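Thiamine pyrophosphokinase (Candida albicans, PDB 2G9Z) catalyses the transfer of a pyrophosphate group from ATP to thiamine, producing the cofactor thiamine diphosphate and AMP. Local coordinates at residues Ser129-Pro132 and Asp133-Thr136; Glu182-Gly185 and Leu186-Trp190; Thr220-Ser223 and Ile224-Tyr228; Thr74-Leu77 and Ile78-Trp81; Leu189-Gly192 and Leu193-Ser197. One frame throughout, in Å; residues are numbered along the deposited sequence.

Interaction 1. Residues Ser129-Pro132 and Asp133-Thr136; sequences SISP and DVKT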
loop_
_atom_site.group_PDB
_atom_site.type_symbol
_atom_site.label_atom_id
_atom_site.label_comp_id
_atom_site.label_asym_id
_atom_site.label_seq_id
_atom_site.Cartn_x
_atom_site.Cartn_y
_atom_site.Cartn_z
ATOM N N SER A 129 19.015 -3.961 -10.116
ATOM C CA SER A 129 18.492 -2.614 -10.289
ATOM C C SER A 129 19.594 -1.569 -10.131
ATOM O O SER A 129 19.596 -0.560 -10.831
ATOM C CB SER A 129 17.352 -2.338 -9.296
ATOM O OG SER A 129 17.820 -2.310 -7.960
ATOM N N ILE A 130 20.539 -1.809 -9.223
ATOM C CA ILE A 130 21.628 -0.855 -9.018
ATOM C C ILE A 130 22.373 -0.667 -10.347
ATOM O O ILE A 130 22.611 -1.629 -11.071
ATOM C CB ILE A 130 22.617 -1.350 -7.925
ATOM C CG1 ILE A 130 23.609 -0.242 -7.571
ATOM C CG2 ILE A 130 23.369 -2.581 -8.410
ATOM C CD1 ILE A 130 24.540 -0.598 -6.428
ATOM N N SER A 131 22.724 0.570 -10.676
ATOM C CA SER A 131 23.425 0.835 -11.925
ATOM C C SER A 131 24.922 0.594 -11.766
ATOM O O SER A 131 25.501 0.896 -10.723
ATOM C CB SER A 131 23.185 2.277 -12.385
ATOM O OG SER A 131 23.864 3.198 -11.551
ATOM N N PRO A 132 25.568 0.043 -12.810
ATOM C CA PRO A 132 27.007 -0.241 -12.787
ATOM C C PRO A 132 27.801 0.945 -12.253
ATOM O O PRO A 132 28.661 0.792 -11.386
ATOM C CB PRO A 132 27.317 -0.530 -14.252
ATOM C CG PRO A 132 26.061 -1.184 -14.724
ATOM C CD PRO A 132 24.993 -0.289 -14.125
ATOM N N ASP A 133 27.496 2.126 -12.784
ATOM C CA ASP A 133 28.155 3.362 -12.382
ATOM C C ASP A 133 28.031 3.647 -10.891
ATOM O O ASP A 133 29.020 3.941 -10.220
ATOM C CB ASP A 133 27.579 4.537 -13.172
ATOM C CG ASP A 133 28.309 4.771 -14.476
ATOM O OD1 ASP A 133 28.609 3.781 -15.178
ATOM O OD2 ASP A 133 28.576 5.948 -14.799
ATOM N N VAL A 134 26.808 3.577 -10.377
ATOM C CA VAL A 134 26.574 3.828 -8.961
ATOM C C VAL A 134 27.315 2.771 -8.160
ATOM O O VAL A 134 28.018 3.080 -7.201
ATOM C CB VAL A 134 25.063 3.766 -8.631
ATOM C CG1 VAL A 134 24.845 3.815 -7.125
ATOM C CG2 VAL A 134 24.349 4.926 -9.308
ATOM N N LYS A 135 27.157 1.522 -8.581
ATOM C CA LYS A 135 27.795 0.397 -7.921
ATOM C C LYS A 135 29.295 0.645 -7.798
ATOM O O LYS A 135 29.852 0.613 -6.702
ATOM C CB LYS A 135 27.521 -0.879 -8.720
ATOM C CG LYS A 135 28.172 -2.136 -8.174
ATOM C CD LYS A 135 27.746 -3.353 -8.990
ATOM C CE LYS A 135 27.995 -3.134 -10.485
ATOM N NZ LYS A 135 27.480 -4.252 -11.325
ATOM N N THR A 136 29.946 0.911 -8.924
ATOM C CA THR A 136 31.377 1.166 -8.912
ATOM C C THR A 136 31.705 2.390 -8.057
ATOM O O THR A 136 32.695 2.394 -7.328
ATOM C CB THR A 136 31.920 1.362 -10.348
ATOM O OG1 THR A 136 31.188 2.403 -11.005
ATOM C CG2 THR A 136 31.771 0.075 -11.146
#
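Lys135 folds back over the start of its own helix and meets Ile130, Ser131 and Pro132 on the way. Its CB sits over two carbonyl oxygens, 3.3 Å from Pro132 O and 3.4 Å from Ser131 O. The delta methyl of Ile130 reaches in as well, its CD1 3.8 Å from Lys135 CB, and the two side chains cross at about a right angle. The lysine leaves the backbone with CG anti to N (chi1 178°) and bends at its third torsion (chi3 53°). That bend returns CE to within 3.8 Å of Pro132 CA, so that CE rests against the proline backbone at this atom. In the main chain, Lys135 N donates to Ser131 O at 2.8 Å and Thr136 N to Pro132 O, also at 2.8 Å; these are the first main-chain bonds of the helix. Ser131 is the N-cap, and its OG takes Val134 N at 3.2 Å, although a neighbouring methyl crowds that hydroxyl and leaves its exact place less certain. Asn95 and Asp91 fix the loop ahead of it, Asp91 also being a magnesium ligand, and Ile130 and Val134 pack on helix 93-100. A serine N-cap followed by proline at the first helical position thus opens helix 132-139 directly after the Asp126-Asp128 metal-binding loop of the catalytic domain.

Interaction 2. Residues Glu182-Gly185 and Leu186-Trp190; sequences EVDG and LAKLW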
loop_
_atom_site.group_PDB
_atom_site.type_symbol
_atom_site.label_atom_id
_atom_site.label_comp_id
_atom_site.label_asym_id
_atom_site.label_seq_id
_atom_site.Cartn_x
_atom_site.Cartn_y
_atom_site.Cartn_z
ATOM N N GLU A 182 27.052 -16.873 -1.871
ATOM C CA GLU A 182 26.555 -15.896 -2.841
ATOM C C GLU A 182 25.061 -15.928 -3.149
ATOM O O GLU A 182 24.521 -14.966 -3.695
ATOM C CB GLU A 182 27.319 -16.049 -4.157
ATOM C CG GLU A 182 28.786 -15.692 -4.072
ATOM C CD GLU A 182 29.521 -15.986 -5.366
ATOM O OE1 GLU A 182 29.009 -15.599 -6.439
ATOM O OE2 GLU A 182 30.612 -16.597 -5.309
ATOM N N VAL A 183 24.400 -17.031 -2.826
ATOM C CA VAL A 183 22.976 -17.147 -3.092
ATOM C C VAL A 183 22.163 -16.637 -1.909
ATOM O O VAL A 183 21.413 -15.666 -2.027
ATOM C CB VAL A 183 22.586 -18.613 -3.397
ATOM C CG1 VAL A 183 21.083 -18.720 -3.661
ATOM C CG2 VAL A 183 23.365 -19.107 -4.607
ATOM N N ASP A 184 22.321 -17.280 -0.761
ATOM C CA ASP A 184 21.574 -16.873 0.422
ATOM C C ASP A 184 22.409 -16.983 1.693
ATOM O O ASP A 184 21.915 -17.407 2.737
ATOM C CB ASP A 184 20.301 -17.718 0.536
ATOM C CG ASP A 184 20.579 -19.208 0.438
ATOM O OD1 ASP A 184 21.693 -19.582 0.017
ATOM O OD2 ASP A 184 19.680 -20.008 0.770
ATOM N N GLY A 185 23.675 -16.588 1.592
ATOM C CA GLY A 185 24.569 -16.647 2.736
ATOM C C GLY A 185 24.052 -15.881 3.940
ATOM O O GLY A 185 24.168 -16.349 5.073
ATOM N N LEU A 186 23.483 -14.702 3.707
ATOM C CA LEU A 186 22.948 -13.901 4.805
ATOM C C LEU A 186 21.845 -14.662 5.531
ATOM O O LEU A 186 21.821 -14.719 6.765
ATOM C CB LEU A 186 22.386 -12.570 4.291
ATOM C CG LEU A 186 23.367 -11.562 3.688
ATOM C CD1 LEU A 186 22.590 -10.335 3.206
ATOM C CD2 LEU A 186 24.416 -11.164 4.726
ATOM N N ALA A 187 20.933 -15.243 4.757
ATOM C CA ALA A 187 19.819 -16.000 5.315
ATOM C C ALA A 187 20.344 -17.205 6.083
ATOM O O ALA A 187 19.906 -17.479 7.201
ATOM C CB ALA A 187 18.887 -16.455 4.201
ATOM N N LYS A 188 21.283 -17.922 5.477
ATOM C CA LYS A 188 21.869 -19.091 6.119
ATOM C C LYS A 188 22.563 -18.669 7.405
ATOM O O LYS A 188 22.256 -19.181 8.476
ATOM C CB LYS A 188 22.879 -19.770 5.191
ATOM C CG LYS A 188 22.259 -20.425 3.967
ATOM C CD LYS A 188 23.323 -21.048 3.074
ATOM C CE LYS A 188 22.694 -21.737 1.874
ATOM N NZ LYS A 188 23.713 -22.391 1.010
ATOM N N LEU A 189 23.485 -17.717 7.291
ATOM C CA LEU A 189 24.237 -17.229 8.441
ATOM C C LEU A 189 23.329 -16.844 9.606
ATOM O O LEU A 189 23.569 -17.258 10.740
ATOM C CB LEU A 189 25.098 -16.026 8.044
ATOM C CG LEU A 189 26.402 -15.798 8.815
ATOM C CD1 LEU A 189 27.011 -14.469 8.399
ATOM C CD2 LEU A 189 26.148 -15.805 10.303
ATOM N N TRP A 190 22.294 -16.054 9.340
ATOM C CA TRP A 190 21.390 -15.639 10.406
ATOM C C TRP A 190 20.772 -16.869 11.055
ATOM O O TRP A 190 20.615 -16.926 12.274
ATOM C CB TRP A 190 20.290 -14.727 9.857
ATOM C CG TRP A 190 19.382 -14.154 10.915
ATOM C CD1 TRP A 190 18.020 -14.240 10.958
ATOM C CD2 TRP A 190 19.771 -13.386 12.066
ATOM N NE1 TRP A 190 17.535 -13.573 12.060
ATOM C CE2 TRP A 190 18.586 -13.040 12.757
ATOM C CE3 TRP A 190 21.003 -12.954 12.579
ATOM C CZ2 TRP A 190 18.596 -12.281 13.937
ATOM C CZ3 TRP A 190 21.013 -12.197 13.754
ATOM C CH2 TRP A 190 19.816 -11.870 14.418
#
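Asp184 and Lys188 meet across the first turn of helix 185-195 in a salt bridge with 3.6 Å between Asp184 OD1 and Lys188 NZ. The carboxylate does not face the ammonium group squarely: OD1 lies nearer to Lys188 CE, at 3.0 Å, and so rests against the last methylene of the chain. The lysine is extended beyond CG and runs alongside the N-terminal turn, with its CG 3.3 Å from Asp184 O. The aspartate meets it because chi1 51° tucks the carboxylate in over its own backbone. Although Asp184 holds the N-cap position, its side chain makes no capping bond; its carboxylate lies against the lysine. Its main chain does begin the helix, since Lys188 N donates to Asp184 O at 2.9 Å, and Leu189 N follows with Gly185 O at 2.7 Å. In the next shell, Asp181 steadies the approach: its OD1 accepts from Val183 N and, weakly, from Asp184 N, while its OD2 makes a long, weak ion pair with Lys188 NZ. The lysine charge is therefore probably shared between two carboxylates. Further out, Glu182 and Val183 pair through their backbones with Ser149 and Ser150, just past strand 144-147, Leu186 packs on Gln148 and Ile180, Ala187 touches Tyr153 of the ligand pocket, and Leu189 leans on Leu165 of helix 155-170.

Interaction 3. Residues Thr220-Ser223 and Ile224-Tyr228; sequences TVQS and INQLY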
loop_
_atom_site.group_PDB
_atom_site.type_symbol
_atom_site.label_atom_id
_atom_site.label_comp_id
_atom_site.label_asym_id
_atom_site.label_seq_id
_atom_site.Cartn_x
_atom_site.Cartn_y
_atom_site.Cartn_z
ATOM N N THR A 220 5.150 -3.186 -1.404
ATOM C CA THR A 220 4.532 -2.514 -0.277
ATOM C C THR A 220 3.968 -3.559 0.675
ATOM O O THR A 220 4.204 -3.504 1.879
ATOM C CB THR A 220 3.394 -1.590 -0.746
ATOM O OG1 THR A 220 3.956 -0.497 -1.479
ATOM C CG2 THR A 220 2.595 -1.059 0.446
ATOM N N VAL A 221 3.238 -4.521 0.124
ATOM C CA VAL A 221 2.644 -5.557 0.944
ATOM C C VAL A 221 3.702 -6.424 1.617
ATOM O O VAL A 221 3.583 -6.742 2.802
ATOM C CB VAL A 221 1.671 -6.427 0.113
ATOM C CG1 VAL A 221 1.183 -7.614 0.938
ATOM C CG2 VAL A 221 0.484 -5.571 -0.320
ATOM N N GLN A 222 4.747 -6.794 0.881
ATOM C CA GLN A 222 5.791 -7.613 1.471
ATOM C C GLN A 222 6.445 -6.864 2.636
ATOM O O GLN A 222 6.760 -7.457 3.661
ATOM C CB GLN A 222 6.852 -7.980 0.430
ATOM C CG GLN A 222 7.814 -9.059 0.918
ATOM C CD GLN A 222 7.093 -10.357 1.255
ATOM O OE1 GLN A 222 6.705 -11.123 0.367
ATOM N NE2 GLN A 222 6.897 -10.601 2.541
ATOM N N SER A 223 6.642 -5.559 2.480
ATOM C CA SER A 223 7.258 -4.764 3.545
ATOM C C SER A 223 6.404 -4.807 4.806
ATOM O O SER A 223 6.914 -4.968 5.912
ATOM C CB SER A 223 7.442 -3.313 3.093
ATOM O OG SER A 223 8.368 -3.226 2.023
ATOM N N ILE A 224 5.097 -4.665 4.637
ATOM C CA ILE A 224 4.186 -4.703 5.771
ATOM C C ILE A 224 4.242 -6.107 6.372
ATOM O O ILE A 224 4.299 -6.268 7.588
ATOM C CB ILE A 224 2.736 -4.364 5.330
ATOM C CG1 ILE A 224 2.668 -2.901 4.867
ATOM C CG2 ILE A 224 1.751 -4.624 6.478
ATOM C CD1 ILE A 224 3.078 -1.875 5.926
ATOM N N ASN A 225 4.248 -7.124 5.516
ATOM C CA ASN A 225 4.311 -8.496 5.995
ATOM C C ASN A 225 5.534 -8.662 6.901
ATOM O O ASN A 225 5.435 -9.203 8.001
ATOM C CB ASN A 225 4.379 -9.468 4.812
ATOM C CG ASN A 225 4.354 -10.922 5.249
ATOM O OD1 ASN A 225 3.642 -11.288 6.180
ATOM N ND2 ASN A 225 5.124 -11.762 4.562
ATOM N N GLN A 226 6.683 -8.178 6.435
ATOM C CA GLN A 226 7.915 -8.263 7.203
ATOM C C GLN A 226 7.832 -7.464 8.507
ATOM O O GLN A 226 8.402 -7.863 9.521
ATOM C CB GLN A 226 9.096 -7.776 6.358
ATOM C CG GLN A 226 9.354 -8.655 5.138
ATOM C CD GLN A 226 9.429 -10.132 5.501
ATOM O OE1 GLN A 226 10.164 -10.521 6.405
ATOM N NE2 GLN A 226 8.666 -10.959 4.795
ATOM N N LEU A 227 7.131 -6.335 8.472
ATOM C CA LEU A 227 6.964 -5.508 9.664
ATOM C C LEU A 227 6.341 -6.352 10.776
ATOM O O LEU A 227 6.840 -6.375 11.905
ATOM C CB LEU A 227 6.062 -4.306 9.350
ATOM C CG LEU A 227 5.682 -3.389 10.521
ATOM C CD1 LEU A 227 6.931 -2.726 11.103
ATOM C CD2 LEU A 227 4.690 -2.335 10.032
ATOM N N TYR A 228 5.258 -7.052 10.442
ATOM C CA TYR A 228 4.553 -7.908 11.396
ATOM C C TYR A 228 5.407 -9.094 11.844
ATOM O O TYR A 228 5.417 -9.454 13.023
ATOM C CB TYR A 228 3.263 -8.449 10.774
ATOM C CG TYR A 228 2.084 -7.498 10.779
ATOM C CD1 TYR A 228 1.371 -7.241 11.953
ATOM C CD2 TYR A 228 1.643 -6.906 9.600
ATOM C CE1 TYR A 228 0.238 -6.422 11.945
ATOM C CE2 TYR A 228 0.515 -6.083 9.579
ATOM C CZ TYR A 228 -0.183 -5.852 10.754
ATOM O OH TYR A 228 -1.315 -5.080 10.725
#
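Gln222 bends at its second torsion so that its amide comes up to those of Asn225 and Gln226, and the ends of the three side chains gather along one flank of helix 217-233. Those of Gln222 and Asn225 lie side by side and point the same way, with their amide planes 53° apart; Gln226 comes in obliquely from one turn on. Which way round the Gln222 amide sits is uncertain. Asn225 is clearer, because both ends of its amide are used by the second subunit: OD1 accepts from Leu308 N and ND2 donates to Gly309 O of that chain. Having CG anti to the backbone N (chi1 -176°) sends the amide outward to that interface. Four main-chain bonds run i to i+4 across the contact. Ile224 N donates to Thr220 O at 3.1 Å, Asn225 N to Val221 O at 2.8 Å, Gln226 N to Gln222 O at 2.9 Å and Leu227 N to Ser223 O at 2.9 Å. The hydroxyls turn to partners beyond these residues: Ser223 OG bonds to Gln219 O, Thr220 OG1 to Gly214 N and Tyr228 OH to Leu283 N. Apolar neighbours complete the burial, with Leu227 packed on Val239 and Phe241 of strand 237-242 and Val221 on Leu281 of the second subunit. This is the helix of a beta-alpha-beta crossover from strand 205-210 to strand 237-242, and it helps form the dimer interface.

Interaction 4. Residues Thr74-Leu77 and Ile78-Trp81; sequences TIDL and ISLW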
loop_
_atom_site.group_PDB
_atom_site.type_symbol
_atom_site.label_atom_id
_atom_site.label_comp_id
_atom_site.label_asym_id
_atom_site.label_seq_id
_atom_site.Cartn_x
_atom_site.Cartn_y
_atom_site.Cartn_z
ATOM N N THR A 74 12.658 11.889 -1.328
ATOM C CA THR A 74 12.024 13.197 -1.197
ATOM C C THR A 74 12.130 13.838 0.186
ATOM O O THR A 74 11.756 14.999 0.361
ATOM C CB THR A 74 10.529 13.104 -1.560
ATOM O OG1 THR A 74 9.847 12.312 -0.576
ATOM C CG2 THR A 74 10.353 12.453 -2.924
ATOM N N ILE A 75 12.629 13.093 1.164
ATOM C CA ILE A 75 12.763 13.621 2.517
ATOM C C ILE A 75 14.090 14.337 2.725
ATOM O O ILE A 75 14.925 14.411 1.820
ATOM C CB ILE A 75 12.693 12.502 3.578
ATOM C CG1 ILE A 75 13.917 11.592 3.443
ATOM C CG2 ILE A 75 11.410 11.708 3.414
ATOM C CD1 ILE A 75 14.208 10.760 4.673
ATOM N N ASP A 76 14.275 14.859 3.932
ATOM C CA ASP A 76 15.505 15.543 4.299
ATOM C C ASP A 76 16.492 14.445 4.694
ATOM O O ASP A 76 16.728 14.195 5.878
ATOM C CB ASP A 76 15.256 16.479 5.481
ATOM C CG ASP A 76 16.495 17.255 5.884
ATOM O OD1 ASP A 76 17.603 16.903 5.423
ATOM O OD2 ASP A 76 16.358 18.215 6.673
ATOM N N LEU A 77 17.057 13.797 3.682
ATOM C CA LEU A 77 18.001 12.703 3.861
ATOM C C LEU A 77 19.147 12.986 4.822
ATOM O O LEU A 77 19.395 12.210 5.746
ATOM C CB LEU A 77 18.574 12.292 2.504
ATOM C CG LEU A 77 19.532 11.099 2.505
ATOM C CD1 LEU A 77 18.805 9.852 3.006
ATOM C CD2 LEU A 77 20.065 10.881 1.102
ATOM N N ILE A 78 19.848 14.095 4.605
ATOM C CA ILE A 78 20.988 14.446 5.448
ATOM C C ILE A 78 20.677 14.517 6.940
ATOM O O ILE A 78 21.470 14.056 7.760
ATOM C CB ILE A 78 21.630 15.779 4.983
ATOM C CG1 ILE A 78 22.492 15.532 3.738
ATOM C CG2 ILE A 78 22.511 16.362 6.087
ATOM C CD1 ILE A 78 21.759 14.886 2.582
ATOM N N SER A 79 19.533 15.090 7.297
ATOM C CA SER A 79 19.164 15.197 8.705
ATOM C C SER A 79 18.991 13.814 9.332
ATOM O O SER A 79 19.437 13.568 10.453
ATOM C CB SER A 79 17.860 15.989 8.856
ATOM O OG SER A 79 17.982 17.283 8.292
ATOM N N LEU A 80 18.338 12.918 8.597
ATOM C CA LEU A 80 18.097 11.564 9.076
ATOM C C LEU A 80 19.419 10.806 9.155
ATOM O O LEU A 80 19.733 10.181 10.169
ATOM C CB LEU A 80 17.140 10.836 8.125
ATOM C CG LEU A 80 16.112 9.880 8.740
ATOM C CD1 LEU A 80 15.467 9.064 7.631
ATOM C CD2 LEU A 80 16.768 8.966 9.752
ATOM N N TRP A 81 20.187 10.872 8.071
ATOM C CA TRP A 81 21.484 10.203 7.981
ATOM C C TRP A 81 22.343 10.521 9.199
ATOM O O TRP A 81 22.890 9.625 9.838
ATOM C CB TRP A 81 22.197 10.654 6.703
ATOM C CG TRP A 81 23.493 9.948 6.402
ATOM C CD1 TRP A 81 24.651 10.011 7.118
ATOM C CD2 TRP A 81 23.760 9.101 5.276
ATOM N NE1 TRP A 81 25.630 9.259 6.508
ATOM C CE2 TRP A 81 25.110 8.690 5.375
ATOM C CE3 TRP A 81 22.992 8.652 4.193
ATOM C CZ2 TRP A 81 25.709 7.849 4.428
ATOM C CZ3 TRP A 81 23.586 7.816 3.250
ATOM C CH2 TRP A 81 24.936 7.424 3.376
#
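Ile75 and Leu80 touch through their methyl groups, Ile75 CD1 lying 3.6 Å from Leu80 CD1 where the loop meets the start of helix 77-81. The isoleucine gets there because chi1 67° turns CG1 toward the helix, and both residues pack on strand 205-210, Ile75 against Leu210 and Leu80 against Tyr208. Asp76, the N-cap, comes next, at the centre of an inverse gamma turn in which Leu77 N bonds weakly to Ile75 O. With CG anti to N, its carboxylate reaches the first turn and OD1 accepts from Ser79 N at 3.2 Å. The donor comes from above the carboxylate plane, 60° out of it. Ser79 OG also lies against OD2, but the modelled distance is so short that this second bond is doubtful in detail. The carbonyl of Asp76 takes a weak bond from Leu80 N at 3.4 Å. Leu77 then supplies the firmer helical bond, Trp81 N to Leu77 O at 2.8 Å. Its side chain turns into the core, onto Leu66 of strand 64-68 and Leu97 of helix 93-100, while Ile78 CD1 folds back to 4.1 Å from Leu77 CB. A carboxylate at the amino end of this helix would probably be favoured by the helix dipole, and it accepts from Ser79 N, a first-turn N-H with no i-4 carbonyl within the helix.

Interaction 5. Residues Leu189-Gly192 and Leu193-Ser197; sequences LWNG and LNNSS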
loop_
_atom_site.group_PDB
_atom_site.type_symbol
_atom_site.label_atom_id
_atom_site.label_comp_id
_atom_site.label_asym_id
_atom_site.label_seq_id
_atom_site.Cartn_x
_atom_site.Cartn_y
_atom_site.Cartn_z
ATOM N N LEU A 189 23.485 -17.717 7.291
ATOM C CA LEU A 189 24.237 -17.229 8.441
ATOM C C LEU A 189 23.329 -16.844 9.606
ATOM O O LEU A 189 23.569 -17.258 10.740
ATOM C CB LEU A 189 25.098 -16.026 8.044
ATOM C CG LEU A 189 26.402 -15.798 8.815
ATOM C CD1 LEU A 189 27.011 -14.469 8.399
ATOM C CD2 LEU A 189 26.148 -15.805 10.303
ATOM N N TRP A 190 22.294 -16.054 9.340
ATOM C CA TRP A 190 21.390 -15.639 10.406
ATOM C C TRP A 190 20.772 -16.869 11.055
ATOM O O TRP A 190 20.615 -16.926 12.274
ATOM C CB TRP A 190 20.290 -14.727 9.857
ATOM C CG TRP A 190 19.382 -14.154 10.915
ATOM C CD1 TRP A 190 18.020 -14.240 10.958
ATOM C CD2 TRP A 190 19.771 -13.386 12.066
ATOM N NE1 TRP A 190 17.535 -13.573 12.060
ATOM C CE2 TRP A 190 18.586 -13.040 12.757
ATOM C CE3 TRP A 190 21.003 -12.954 12.579
ATOM C CZ2 TRP A 190 18.596 -12.281 13.937
ATOM C CZ3 TRP A 190 21.013 -12.197 13.754
ATOM C CH2 TRP A 190 19.816 -11.870 14.418
ATOM N N ASN A 191 20.434 -17.859 10.234
ATOM C CA ASN A 191 19.838 -19.097 10.726
ATOM C C ASN A 191 20.853 -19.923 11.518
ATOM O O ASN A 191 20.585 -20.338 12.646
ATOM C CB ASN A 191 19.302 -19.925 9.555
ATOM C CG ASN A 191 18.676 -21.234 10.003
ATOM O OD1 ASN A 191 19.132 -22.315 9.626
ATOM N ND2 ASN A 191 17.629 -21.142 10.812
ATOM N N GLY A 192 22.018 -20.154 10.923
ATOM C CA GLY A 192 23.045 -20.932 11.591
ATOM C C GLY A 192 23.504 -20.296 12.889
ATOM O O GLY A 192 23.776 -20.990 13.870
ATOM N N LEU A 193 23.586 -18.970 12.894
ATOM C CA LEU A 193 24.022 -18.231 14.073
ATOM C C LEU A 193 23.080 -18.487 15.246
ATOM O O LEU A 193 23.513 -18.567 16.397
ATOM C CB LEU A 193 24.076 -16.734 13.763
ATOM C CG LEU A 193 24.694 -15.823 14.825
ATOM C CD1 LEU A 193 26.186 -16.101 14.937
ATOM C CD2 LEU A 193 24.456 -14.369 14.445
ATOM N N ASN A 194 21.790 -18.616 14.949
ATOM C CA ASN A 194 20.799 -18.871 15.988
ATOM C C ASN A 194 20.879 -20.304 16.499
ATOM O O ASN A 194 20.770 -20.545 17.701
ATOM C CB ASN A 194 19.393 -18.573 15.465
ATOM C CG ASN A 194 19.140 -17.087 15.305
ATOM O OD1 ASN A 194 19.828 -16.405 14.546
ATOM N ND2 ASN A 194 18.150 -16.575 16.030
ATOM N N ASN A 195 21.074 -21.254 15.587
ATOM C CA ASN A 195 21.183 -22.657 15.972
ATOM C C ASN A 195 22.440 -22.862 16.814
ATOM O O ASN A 195 22.566 -23.855 17.533
ATOM C CB ASN A 195 21.251 -23.559 14.736
ATOM C CG ASN A 195 19.978 -23.523 13.913
ATOM O OD1 ASN A 195 18.874 -23.529 14.457
ATOM N ND2 ASN A 195 20.126 -23.501 12.594
ATOM N N SER A 196 23.364 -21.911 16.713
ATOM C CA SER A 196 24.621 -21.958 17.454
ATOM C C SER A 196 24.511 -21.148 18.749
ATOM O O SER A 196 25.452 -21.095 19.542
ATOM C CB SER A 196 25.752 -21.397 16.584
ATOM O OG SER A 196 27.010 -21.522 17.224
ATOM N N SER A 197 23.353 -20.523 18.953
ATOM C CA SER A 197 23.095 -19.709 20.141
ATOM C C SER A 197 24.117 -18.588 20.334
ATOM O O SER A 197 24.439 -18.221 21.463
ATOM C CB SER A 197 23.064 -20.587 21.397
ATOM O OG SER A 197 21.974 -21.494 21.369
#
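Trp190 carries the amide of Asn194 over the centre of one ring face, the two planes standing 73° apart, so the amide is far from stacked flat on the indole. Leu193 approaches the same ring obliquely, its CD2 4.1 Å from Trp190 CZ3. Beyond the helix, His161 meets the indole with its ring turned by about 35°, and Trp190 NE1 is hydrogen-bonded to Tyr234 OH. The second pair of flat groups, Asn191 and Asn195, have amides at right angles, joined by a weak bond of 3.3 Å from Asn195 ND2 to Asn191 OD1. These two sit on the exposed side of helix 185-195, which ends here in a Schellman motif: Ser197 leaves the helix with positive phi, and the chain bonds back into the last turn, Ser197 N to Asn194 O at 2.9 Å. Earlier in the turn, Asn195 N donates to Asn191 O at 3.1 Å, and Leu193 N to Leu189 O at 2.8 Å. On the apolar flank Leu189 and Leu193 lie side by side, with Leu189 CD2 4.1 Å from Leu193 CB. Leu193 also packs on Asp198 and Val199 of the loop that follows, and Ser196 OG bonds to Asp198 OD2.

All five contacts are local turns of helix, yet their chemistry follows their place. Interaction 3 is the buried one, deep in a helix between strand 237-242 and the second subunit. Interactions 1, 2 and 4 each open a helix: a serine cap in 1, a carboxylate cap in 4, and in 2 an aspartate that pairs with a lysine instead. Interaction 5 closes the helix that interaction 2 opens; their ranges overlap at Leu189 and Trp190, and the centres of the two contacts are about 11 Å apart. Interaction 5 is the surface contact, with Asn191 and Asn195 on the exposed side. Interactions 1 and 4 both lean on helix 93-100, about 22 Å apart between centres.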